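Local coordinates for putative 2OG-Fe(II) oxygenase family protein (Caulobacter crescentus CB15, PDB 3OOX) that probably acts as an iron(II)- and 2-oxoglutarate-dependent oxygenase, perhaps forming ethylene from 2-oxoglutarate or oxidising arginine alongside it, at residues A[98-106]-A[131-139]; A[233-241]-A[270-280]. One frame throughout, in Å; residues are numbered along the deposited sequence.

Contact 1 (A[98-106]-A[131-139])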
loop_
_atom_site.group_PDB
_atom_site.type_symbol
_atom_site.label_atom_id
_atom_site.label_comp_id
_atom_site.label_asym_id
_atom_site.label_seq_id
_atom_site.Cartn_x
_atom_site.Cartn_y
_atom_site.Cartn_z
ATOM N N PHE A 98 12.181 1.787 8.565
ATOM C CA PHE A 98 11.601 1.122 7.405
ATOM C C PHE A 98 12.537 0.064 6.823
ATOM O O PHE A 98 13.748 0.237 6.852
ATOM C CB PHE A 98 11.414 2.108 6.234
ATOM C CG PHE A 98 10.475 3.291 6.515
ATOM C CD1 PHE A 98 10.904 4.399 7.231
ATOM C CD2 PHE A 98 9.223 3.335 5.946
ATOM C CE1 PHE A 98 10.080 5.470 7.427
ATOM C CE2 PHE A 98 8.370 4.422 6.132
ATOM C CZ PHE A 98 8.790 5.472 6.888
ATOM N N TRP A 99 11.929 -0.932 6.191
ATOM C CA TRP A 99 12.601 -1.801 5.228
ATOM C C TRP A 99 11.745 -1.814 3.964
ATOM O O TRP A 99 10.535 -2.002 4.050
ATOM C CB TRP A 99 12.721 -3.244 5.748
ATOM C CG TRP A 99 13.470 -4.103 4.770
ATOM C CD1 TRP A 99 12.954 -4.781 3.696
ATOM C CD2 TRP A 99 14.881 -4.341 4.761
ATOM N NE1 TRP A 99 13.960 -5.434 3.018
ATOM C CE2 TRP A 99 15.152 -5.171 3.652
ATOM C CE3 TRP A 99 15.944 -3.961 5.597
ATOM C CZ2 TRP A 99 16.456 -5.615 3.357
ATOM C CZ3 TRP A 99 17.251 -4.401 5.289
ATOM C CH2 TRP A 99 17.480 -5.223 4.184
ATOM N N HIS A 100 12.352 -1.618 2.813
ATOM C CA HIS A 100 11.633 -1.724 1.559
ATOM C C HIS A 100 12.160 -2.843 0.672
ATOM O O HIS A 100 13.365 -2.931 0.425
ATOM C CB HIS A 100 11.726 -0.416 0.794
ATOM C CG HIS A 100 10.907 0.669 1.405
ATOM N ND1 HIS A 100 11.423 1.906 1.717
ATOM C CD2 HIS A 100 9.605 0.691 1.783
ATOM C CE1 HIS A 100 10.462 2.652 2.249
ATOM N NE2 HIS A 100 9.349 1.936 2.305
HETATM N N MSE A 101 11.225 -3.662 0.215
HETATM C CA MSE A 101 11.498 -4.706 -0.754
HETATM C C MSE A 101 10.761 -4.368 -2.028
HETATM O O MSE A 101 9.546 -4.191 -2.007
HETATM C CB MSE A 101 11.025 -6.071 -0.236
HETATM C CG MSE A 101 11.281 -7.214 -1.248
HETATM SE SE MSE A 101 10.332 -8.820 -0.768
HETATM C CE MSE A 101 10.394 -9.636 -2.563
ATOM N N GLY A 102 11.514 -4.314 -3.130
ATOM C CA GLY A 102 10.934 -4.177 -4.461
ATOM C C GLY A 102 10.807 -5.519 -5.146
ATOM O O GLY A 102 11.056 -6.570 -4.557
ATOM N N ARG A 103 10.478 -5.493 -6.439
ATOM C CA ARG A 103 10.344 -6.733 -7.218
ATOM C C ARG A 103 11.703 -7.361 -7.494
ATOM O O ARG A 103 12.615 -6.657 -7.884
ATOM C CB ARG A 103 9.661 -6.447 -8.557
ATOM C CG ARG A 103 9.317 -7.754 -9.284
ATOM C CD ARG A 103 8.357 -7.569 -10.427
ATOM N NE ARG A 103 7.006 -7.228 -9.953
ATOM C CZ ARG A 103 6.131 -8.036 -9.393
ATOM N NH1 ARG A 103 6.378 -9.331 -9.274
ATOM N NH2 ARG A 103 4.966 -7.541 -8.999
ATOM N N ASP A 104 11.775 -8.680 -7.326
ATOM C CA ASP A 104 12.938 -9.460 -7.777
ATOM C C ASP A 104 12.690 -9.783 -9.245
ATOM O O ASP A 104 11.751 -10.528 -9.568
ATOM C CB ASP A 104 13.065 -10.790 -7.035
ATOM C CG ASP A 104 13.722 -10.662 -5.670
ATOM O OD1 ASP A 104 14.662 -9.857 -5.505
ATOM O OD2 ASP A 104 13.309 -11.418 -4.765
ATOM N N LEU A 105 13.547 -9.242 -10.108
ATOM C CA LEU A 105 13.412 -9.409 -11.539
ATOM C C LEU A 105 14.330 -10.526 -11.981
ATOM O O LEU A 105 15.387 -10.709 -11.421
ATOM C CB LEU A 105 13.804 -8.123 -12.267
ATOM C CG LEU A 105 12.847 -6.941 -12.055
ATOM C CD1 LEU A 105 13.481 -5.625 -12.579
ATOM C CD2 LEU A 105 11.482 -7.129 -12.686
ATOM N N PRO A 106 13.933 -11.241 -13.035
ATOM C CA PRO A 106 14.820 -12.253 -13.562
ATOM C C PRO A 106 16.053 -11.633 -14.174
ATOM O O PRO A 106 16.002 -10.452 -14.585
ATOM C CB PRO A 106 13.999 -12.927 -14.645
ATOM C CG PRO A 106 12.990 -11.974 -15.029
ATOM C CD PRO A 106 12.667 -11.153 -13.754
ATOM N N VAL A 131 9.689 -12.952 3.874
ATOM C CA VAL A 131 9.235 -11.635 3.417
ATOM C C VAL A 131 8.890 -11.691 1.908
ATOM O O VAL A 131 7.937 -11.032 1.447
ATOM C CB VAL A 131 10.294 -10.557 3.748
ATOM C CG1 VAL A 131 9.919 -9.176 3.167
ATOM C CG2 VAL A 131 10.480 -10.409 5.231
ATOM N N SER A 132 9.662 -12.445 1.122
ATOM C CA SER A 132 9.350 -12.592 -0.311
ATOM C C SER A 132 7.999 -13.270 -0.492
ATOM O O SER A 132 7.231 -12.893 -1.367
ATOM C CB SER A 132 10.452 -13.358 -1.071
ATOM O OG SER A 132 11.671 -12.653 -1.123
ATOM N N TRP A 133 7.690 -14.273 0.343
ATOM C CA TRP A 133 6.377 -14.922 0.285
ATOM C C TRP A 133 5.261 -13.883 0.475
ATOM O O TRP A 133 4.252 -13.897 -0.222
ATOM C CB TRP A 133 6.231 -16.037 1.317
ATOM C CG TRP A 133 4.850 -16.651 1.310
ATOM C CD1 TRP A 133 4.440 -17.745 0.558
ATOM C CD2 TRP A 133 3.677 -16.206 2.023
ATOM N NE1 TRP A 133 3.110 -18.004 0.788
ATOM C CE2 TRP A 133 2.607 -17.072 1.659
ATOM C CE3 TRP A 133 3.417 -15.162 2.922
ATOM C CZ2 TRP A 133 1.319 -16.928 2.178
ATOM C CZ3 TRP A 133 2.126 -15.018 3.423
ATOM C CH2 TRP A 133 1.096 -15.899 3.049
ATOM N N LEU A 134 5.462 -12.974 1.426
ATOM C CA LEU A 134 4.429 -11.991 1.722
ATOM C C LEU A 134 4.231 -11.005 0.569
ATOM O O LEU A 134 3.086 -10.649 0.227
ATOM C CB LEU A 134 4.726 -11.268 3.046
ATOM C CG LEU A 134 3.639 -10.287 3.544
ATOM C CD1 LEU A 134 2.301 -10.943 3.790
ATOM C CD2 LEU A 134 4.090 -9.539 4.816
ATOM N N TYR A 135 5.340 -10.579 -0.030
ATOM C CA TYR A 135 5.335 -9.707 -1.221
ATOM C C TYR A 135 4.452 -10.332 -2.320
ATOM O O TYR A 135 3.513 -9.723 -2.825
ATOM C CB TYR A 135 6.768 -9.493 -1.731
ATOM C CG TYR A 135 6.916 -8.582 -2.939
ATOM C CD1 TYR A 135 6.477 -8.982 -4.199
ATOM C CD2 TYR A 135 7.435 -7.298 -2.817
ATOM C CE1 TYR A 135 6.594 -8.185 -5.284
ATOM C CE2 TYR A 135 7.556 -6.446 -3.936
ATOM C CZ TYR A 135 7.113 -6.910 -5.177
ATOM O OH TYR A 135 7.181 -6.088 -6.264
ATOM N N ASN A 136 4.758 -11.585 -2.624
ATOM C CA ASN A 136 4.051 -12.240 -3.722
ATOM C C ASN A 136 2.618 -12.603 -3.358
ATOM O O ASN A 136 1.723 -12.564 -4.218
ATOM C CB ASN A 136 4.858 -13.469 -4.176
ATOM C CG ASN A 136 6.161 -13.078 -4.876
ATOM O OD1 ASN A 136 7.249 -13.521 -4.458
ATOM N ND2 ASN A 136 6.070 -12.231 -5.890
ATOM N N SER A 137 2.367 -12.926 -2.094
ATOM C CA SER A 137 1.022 -13.189 -1.633
ATOM C C SER A 137 0.113 -11.961 -1.713
ATOM O O SER A 137 -1.035 -12.046 -2.129
ATOM C CB SER A 137 1.080 -13.690 -0.198
ATOM O OG SER A 137 -0.211 -13.900 0.286
ATOM N N LEU A 138 0.637 -10.820 -1.269
ATOM C CA LEU A 138 -0.147 -9.584 -1.333
ATOM C C LEU A 138 -0.297 -9.105 -2.781
ATOM O O LEU A 138 -1.332 -8.548 -3.142
ATOM C CB LEU A 138 0.474 -8.527 -0.433
ATOM C CG LEU A 138 0.292 -8.812 1.058
ATOM C CD1 LEU A 138 1.160 -7.870 1.901
ATOM C CD2 LEU A 138 -1.159 -8.721 1.489
ATOM N N ASP A 139 0.739 -9.305 -3.596
ATOM C CA ASP A 139 0.667 -8.958 -5.029
ATOM C C ASP A 139 -0.440 -9.793 -5.684
ATOM O O ASP A 139 -1.222 -9.280 -6.500
ATOM C CB ASP A 139 2.012 -9.196 -5.748
ATOM C CG ASP A 139 2.095 -8.493 -7.074
ATOM O OD1 ASP A 139 1.646 -7.332 -7.178
ATOM O OD2 ASP A 139 2.642 -9.097 -8.033
HETATM O O HOH W 1 2.827 -5.571 -9.109
HETATM O O HOH W 2 4.512 -11.077 -7.877
HETATM O O HOH W 3 13.125 -13.249 -3.043
#
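The guanidinium of Arg103 carries the hydroxyl of Tyr135 on one face, OH lying 3.6 Å above the plane and toward the rim, while the carboxylate of Asp139 and two waters meet its edge. Guanidinium and phenol ring stand nearly perpendicular, 83° apart. Across the edge runs a salt bridge, Arg103 NH2 to Asp139 OD2 at 3.0 Å, straight at 166°; it lies in the guanidinium plane but reaches OD2 from above the carboxylate. One water bridges Arg103 NH1 and OD2, and Arg103 NE binds Gly167 O. At the edge of the Tyr135 ring sits Met101 O, 3.6 Å from CE2. Strand 97-101, in the main sheet of the jelly-roll fold expected of 2-oxoglutarate oxygenases, is thus packed against the long helix 127-152. Selenomethionine Met101 makes the Met-aromatic contact: its extended chain slants across the base of the ring, CE 3.7 Å from Tyr135 CG, with SE 4.0 Å from Val131 CG1. With CG anti to the backbone N (chi1 -179°), the Tyr135 ring reaches across to Met101-Arg103, and its hydroxyl is hydrogen-bonded to Ser169 O. Replacing the tyrosine by an alanine would probably leave Ser169 O without this donor and Met101 CE without its packing partner.

Contact 2 (A[233-241]-A[270-280]). With EDO (1,2-ethanediol), chain G.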
loop_
_atom_site.group_PDB
_atom_site.type_symbol
_atom_site.label_atom_id
_atom_site.label_comp_id
_atom_site.label_asym_id
_atom_site.label_seq_id
_atom_site.Cartn_x
_atom_site.Cartn_y
_atom_site.Cartn_z
ATOM N N ASP A 233 -3.044 7.058 -6.885
ATOM C CA ASP A 233 -3.186 8.057 -7.909
ATOM C C ASP A 233 -3.112 7.462 -9.327
ATOM O O ASP A 233 -3.756 8.033 -10.219
ATOM C CB ASP A 233 -2.096 9.118 -7.793
ATOM C CG ASP A 233 -2.253 10.006 -6.579
ATOM O OD1 ASP A 233 -3.310 9.978 -5.902
ATOM O OD2 ASP A 233 -1.294 10.743 -6.304
HETATM N N MSE A 234 -2.334 6.408 -9.564
HETATM C CA MSE A 234 -2.250 5.831 -10.918
HETATM C C MSE A 234 -3.614 5.336 -11.373
HETATM O O MSE A 234 -4.009 5.547 -12.530
HETATM C CB MSE A 234 -1.248 4.666 -10.976
HETATM C CG MSE A 234 0.196 5.059 -10.928
HETATM SE SE MSE A 234 1.370 3.506 -10.759
HETATM C CE MSE A 234 3.070 4.394 -10.752
ATOM N N LEU A 235 -4.353 4.667 -10.480
ATOM C CA LEU A 235 -5.642 4.111 -10.842
ATOM C C LEU A 235 -6.681 5.219 -10.900
ATOM O O LEU A 235 -7.581 5.208 -11.762
ATOM C CB LEU A 235 -6.018 3.020 -9.847
ATOM C CG LEU A 235 -7.332 2.285 -10.038
ATOM C CD1 LEU A 235 -7.490 1.738 -11.465
ATOM C CD2 LEU A 235 -7.467 1.125 -9.031
ATOM N N GLU A 236 -6.585 6.201 -9.995
ATOM C CA GLU A 236 -7.447 7.385 -10.068
ATOM C C GLU A 236 -7.319 8.025 -11.450
ATOM O O GLU A 236 -8.351 8.337 -12.095
ATOM C CB GLU A 236 -7.102 8.398 -8.959
ATOM C CG GLU A 236 -7.923 9.686 -9.010
ATOM C CD GLU A 236 -7.471 10.680 -7.967
ATOM O OE1 GLU A 236 -6.323 11.144 -8.072
ATOM O OE2 GLU A 236 -8.262 10.952 -7.051
ATOM N N ARG A 237 -6.085 8.179 -11.937
ATOM C CA ARG A 237 -5.874 8.836 -13.230
ATOM C C ARG A 237 -6.431 7.990 -14.379
ATOM O O ARG A 237 -7.127 8.519 -15.274
ATOM C CB ARG A 237 -4.400 9.142 -13.438
ATOM C CG ARG A 237 -4.075 9.705 -14.813
ATOM C CD ARG A 237 -2.720 10.351 -14.853
ATOM N NE ARG A 237 -2.411 10.760 -16.226
ATOM C CZ ARG A 237 -1.629 11.772 -16.568
ATOM N NH1 ARG A 237 -1.052 12.557 -15.651
ATOM N NH2 ARG A 237 -1.408 12.025 -17.871
ATOM N N LEU A 238 -6.182 6.684 -14.334
ATOM C CA LEU A 238 -6.704 5.789 -15.371
ATOM C C LEU A 238 -8.218 5.898 -15.507
ATOM O O LEU A 238 -8.744 5.871 -16.627
ATOM C CB LEU A 238 -6.281 4.355 -15.080
ATOM C CG LEU A 238 -6.814 3.280 -16.038
ATOM C CD1 LEU A 238 -6.243 3.490 -17.451
ATOM C CD2 LEU A 238 -6.476 1.872 -15.504
ATOM N N THR A 239 -8.926 6.021 -14.384
ATOM C CA THR A 239 -10.402 6.052 -14.355
ATOM C C THR A 239 -10.999 7.451 -14.472
ATOM O O THR A 239 -12.189 7.634 -14.173
ATOM C CB THR A 239 -10.946 5.385 -13.064
ATOM O OG1 THR A 239 -10.527 6.157 -11.923
ATOM C CG2 THR A 239 -10.464 3.932 -12.927
ATOM N N ASN A 240 -10.198 8.421 -14.894
ATOM C CA ASN A 240 -10.678 9.811 -15.010
ATOM C C ASN A 240 -11.344 10.260 -13.717
ATOM O O ASN A 240 -12.366 10.983 -13.704
ATOM C CB ASN A 240 -11.668 9.963 -16.162
ATOM C CG ASN A 240 -11.717 11.377 -16.693
ATOM O OD1 ASN A 240 -10.711 12.112 -16.650
ATOM N ND2 ASN A 240 -12.872 11.761 -17.246
ATOM N N ASN A 241 -10.712 9.835 -12.622
ATOM C CA ASN A 241 -11.134 10.177 -11.247
ATOM C C ASN A 241 -12.469 9.583 -10.789
ATOM O O ASN A 241 -12.974 9.942 -9.734
ATOM C CB ASN A 241 -11.057 11.706 -11.032
ATOM C CG ASN A 241 -9.627 12.222 -11.089
ATOM O OD1 ASN A 241 -8.931 12.008 -12.054
ATOM N ND2 ASN A 241 -9.183 12.876 -10.024
ATOM N N HIS A 270 1.899 -1.410 -7.858
ATOM C CA HIS A 270 2.113 -0.479 -8.960
ATOM C C HIS A 270 1.900 -1.179 -10.294
ATOM O O HIS A 270 2.088 -2.399 -10.421
ATOM C CB HIS A 270 3.571 -0.033 -9.006
ATOM C CG HIS A 270 3.976 0.965 -7.963
ATOM N ND1 HIS A 270 3.945 0.738 -6.594
ATOM C CD2 HIS A 270 4.497 2.210 -8.117
ATOM C CE1 HIS A 270 4.450 1.794 -5.970
ATOM N NE2 HIS A 270 4.776 2.699 -6.863
ATOM N N PHE A 271 1.523 -0.378 -11.295
ATOM C CA PHE A 271 1.502 -0.849 -12.658
ATOM C C PHE A 271 2.970 -1.157 -13.122
ATOM O O PHE A 271 3.962 -0.672 -12.596
ATOM C CB PHE A 271 0.949 0.225 -13.603
ATOM C CG PHE A 271 -0.519 0.484 -13.480
ATOM C CD1 PHE A 271 -1.434 -0.543 -13.534
ATOM C CD2 PHE A 271 -1.012 1.787 -13.405
ATOM C CE1 PHE A 271 -2.790 -0.309 -13.435
ATOM C CE2 PHE A 271 -2.387 2.023 -13.370
ATOM C CZ PHE A 271 -3.277 0.972 -13.348
ATOM N N ALA A 272 3.066 -1.957 -14.180
ATOM C CA ALA A 272 4.275 -2.082 -14.968
ATOM C C ALA A 272 4.796 -0.713 -15.421
ATOM O O ALA A 272 4.034 0.153 -15.858
ATOM C CB ALA A 272 3.972 -2.950 -16.195
ATOM N N SER A 273 6.100 -0.538 -15.318
ATOM C CA SER A 273 6.768 0.729 -15.628
ATOM C C SER A 273 6.455 1.272 -17.017
ATOM O O SER A 273 6.249 2.464 -17.197
ATOM C CB SER A 273 8.268 0.563 -15.519
ATOM O OG SER A 273 8.618 0.322 -14.192
ATOM N N ASP A 274 6.393 0.363 -17.987
ATOM C CA ASP A 274 6.082 0.705 -19.358
ATOM C C ASP A 274 4.603 0.704 -19.758
ATOM O O ASP A 274 4.276 0.856 -20.957
ATOM C CB ASP A 274 6.916 -0.181 -20.322
ATOM C CG ASP A 274 6.674 -1.686 -20.158
ATOM O OD1 ASP A 274 5.825 -2.059 -19.325
ATOM O OD2 ASP A 274 7.297 -2.493 -20.930
ATOM N N TYR A 275 3.702 0.544 -18.786
ATOM C CA TYR A 275 2.269 0.566 -19.047
ATOM C C TYR A 275 1.848 2.010 -19.322
ATOM O O TYR A 275 2.087 2.904 -18.502
ATOM C CB TYR A 275 1.482 0.033 -17.866
ATOM C CG TYR A 275 -0.009 0.146 -18.050
ATOM C CD1 TYR A 275 -0.646 -0.532 -19.061
ATOM C CD2 TYR A 275 -0.795 0.898 -17.179
ATOM C CE1 TYR A 275 -1.999 -0.452 -19.236
ATOM C CE2 TYR A 275 -2.148 0.971 -17.330
ATOM C CZ TYR A 275 -2.759 0.295 -18.355
ATOM O OH TYR A 275 -4.136 0.376 -18.515
ATOM N N GLU A 276 1.246 2.243 -20.492
ATOM C CA GLU A 276 0.725 3.554 -20.826
ATOM C C GLU A 276 -0.656 3.698 -20.181
ATOM O O GLU A 276 -1.613 2.926 -20.448
ATOM C CB GLU A 276 0.610 3.758 -22.343
ATOM C CG GLU A 276 -0.037 5.094 -22.671
ATOM C CD GLU A 276 -0.170 5.366 -24.177
ATOM O OE1 GLU A 276 -1.084 4.797 -24.785
ATOM O OE2 GLU A 276 0.621 6.143 -24.711
ATOM N N ILE A 277 -0.734 4.676 -19.280
ATOM C CA ILE A 277 -1.972 5.067 -18.650
ATOM C C ILE A 277 -2.682 6.027 -19.590
ATOM O O ILE A 277 -2.245 7.168 -19.785
ATOM C CB ILE A 277 -1.748 5.737 -17.241
ATOM C CG1 ILE A 277 -0.936 4.817 -16.328
ATOM C CG2 ILE A 277 -3.079 6.154 -16.611
ATOM C CD1 ILE A 277 -0.498 5.519 -15.045
ATOM N N LYS A 278 -3.771 5.541 -20.166
ATOM C CA LYS A 278 -4.599 6.285 -21.105
ATOM C C LYS A 278 -6.048 6.181 -20.623
ATOM O O LYS A 278 -6.555 5.099 -20.321
ATOM C CB LYS A 278 -4.421 5.741 -22.525
ATOM C CG LYS A 278 -5.352 6.391 -23.542
ATOM C CD LYS A 278 -5.050 5.896 -24.956
ATOM C CE LYS A 278 -5.904 6.635 -25.979
ATOM N NZ LYS A 278 -7.369 6.386 -25.778
ATOM N N THR A 279 -6.708 7.331 -20.515
ATOM C CA THR A 279 -7.993 7.394 -19.825
ATOM C C THR A 279 -8.986 6.379 -20.364
ATOM O O THR A 279 -9.173 6.258 -21.590
ATOM C CB THR A 279 -8.610 8.797 -19.938
ATOM O OG1 THR A 279 -7.578 9.781 -19.714
ATOM C CG2 THR A 279 -9.792 8.937 -18.947
ATOM N N LEU A 280 -9.642 5.658 -19.460
ATOM C CA LEU A 280 -10.667 4.700 -19.878
ATOM C C LEU A 280 -11.800 5.468 -20.542
ATOM O O LEU A 280 -12.369 6.403 -19.970
ATOM C CB LEU A 280 -11.189 3.908 -18.686
ATOM C CG LEU A 280 -10.177 2.990 -17.979
ATOM C CD1 LEU A 280 -10.808 2.397 -16.738
ATOM C CD2 LEU A 280 -9.676 1.883 -18.907
HETATM C C1 EDO G . 0.678 15.346 -18.430
HETATM O O1 EDO G . 0.068 14.124 -18.865
HETATM C C2 EDO G . 0.437 15.563 -16.940
HETATM O O2 EDO G . 1.016 14.506 -16.163
HETATM O O HOH W 4 -5.828 8.769 -17.772
HETATM O O HOH W 5 -3.210 9.442 -18.520
#
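Leu280 N donates a hydrogen bond to Leu238 O (3.0 Å), joining the last helical residue to the chain after strand 276-277. One water donates to both Arg237 O and Thr279 OG1, whose other partner is Asp290; a second accepts from Arg237 NE and donates to Ile277 O. The helix stops in a Schellman motif, with Asn241 N bonded to Glu236 O, Asn240 N to Arg237 O, and Asn240 at positive phi as the C-prime residue. Within this turn, Asn240 CB rests 3.5 Å from Thr279 CG2, while its amide is held by Arg291 and Pro289.

Leu238 is the apolar centre. With CG anti to the backbone N (chi1 177°), its two methyls diverge: CD1 comes 3.3 Å from Lys278 O, and CD2 lies 4.0 Å from Phe271 CZ. Its CB meets Ile277 CG2, and its CG meets that of Leu280. One turn earlier, the side chains of selenomethionine Met234 and Phe271 run antiparallel; Met234 CB packs 3.7 Å from Phe271 CE2, and in one of two modelled conformers the selenium makes an oblique Met-aromatic contact with the ring. Tyr275 CD2, from the same segment as Phe271, lies over one face of the Phe271 ring.

Arg237 extends away from this core, and both terminal nitrogens grip an ethanediol, probably from the crystallisation liquor, NH2 to O1 at 2.8 Å. The chemistry is therefore divided: selenomethionine, aromatic and branched aliphatic side chains fill the buried side, while at the helix end the Schellman bonds take up Glu236 O and Arg237 O, a water adds to the latter, and Leu280 N supplies the donor for Leu238 O.

Overall arrangement
From the N terminus, the chain reaches contact 1 first: strand 97-101 runs into residues 102-106, and after 24 intervening residues, largely without regular structure, helix 127-152 returns to close the loop. Contact 2 opens much later, where strand 227-231 passes into helix 233-238, and closes once strand 262-269 has left the main sheet for residues 270-280. The loops thus follow in series, neither nested nor crossed. The centres of contact 1 and contact 2 are about 22 Å apart, and the two do not touch. The main sheet joins them, since strands 97-101, 227-231 and 262-269 all belong to it; Ser169 also bridges, bonding Tyr135 in contact 1 and His270 in contact 2.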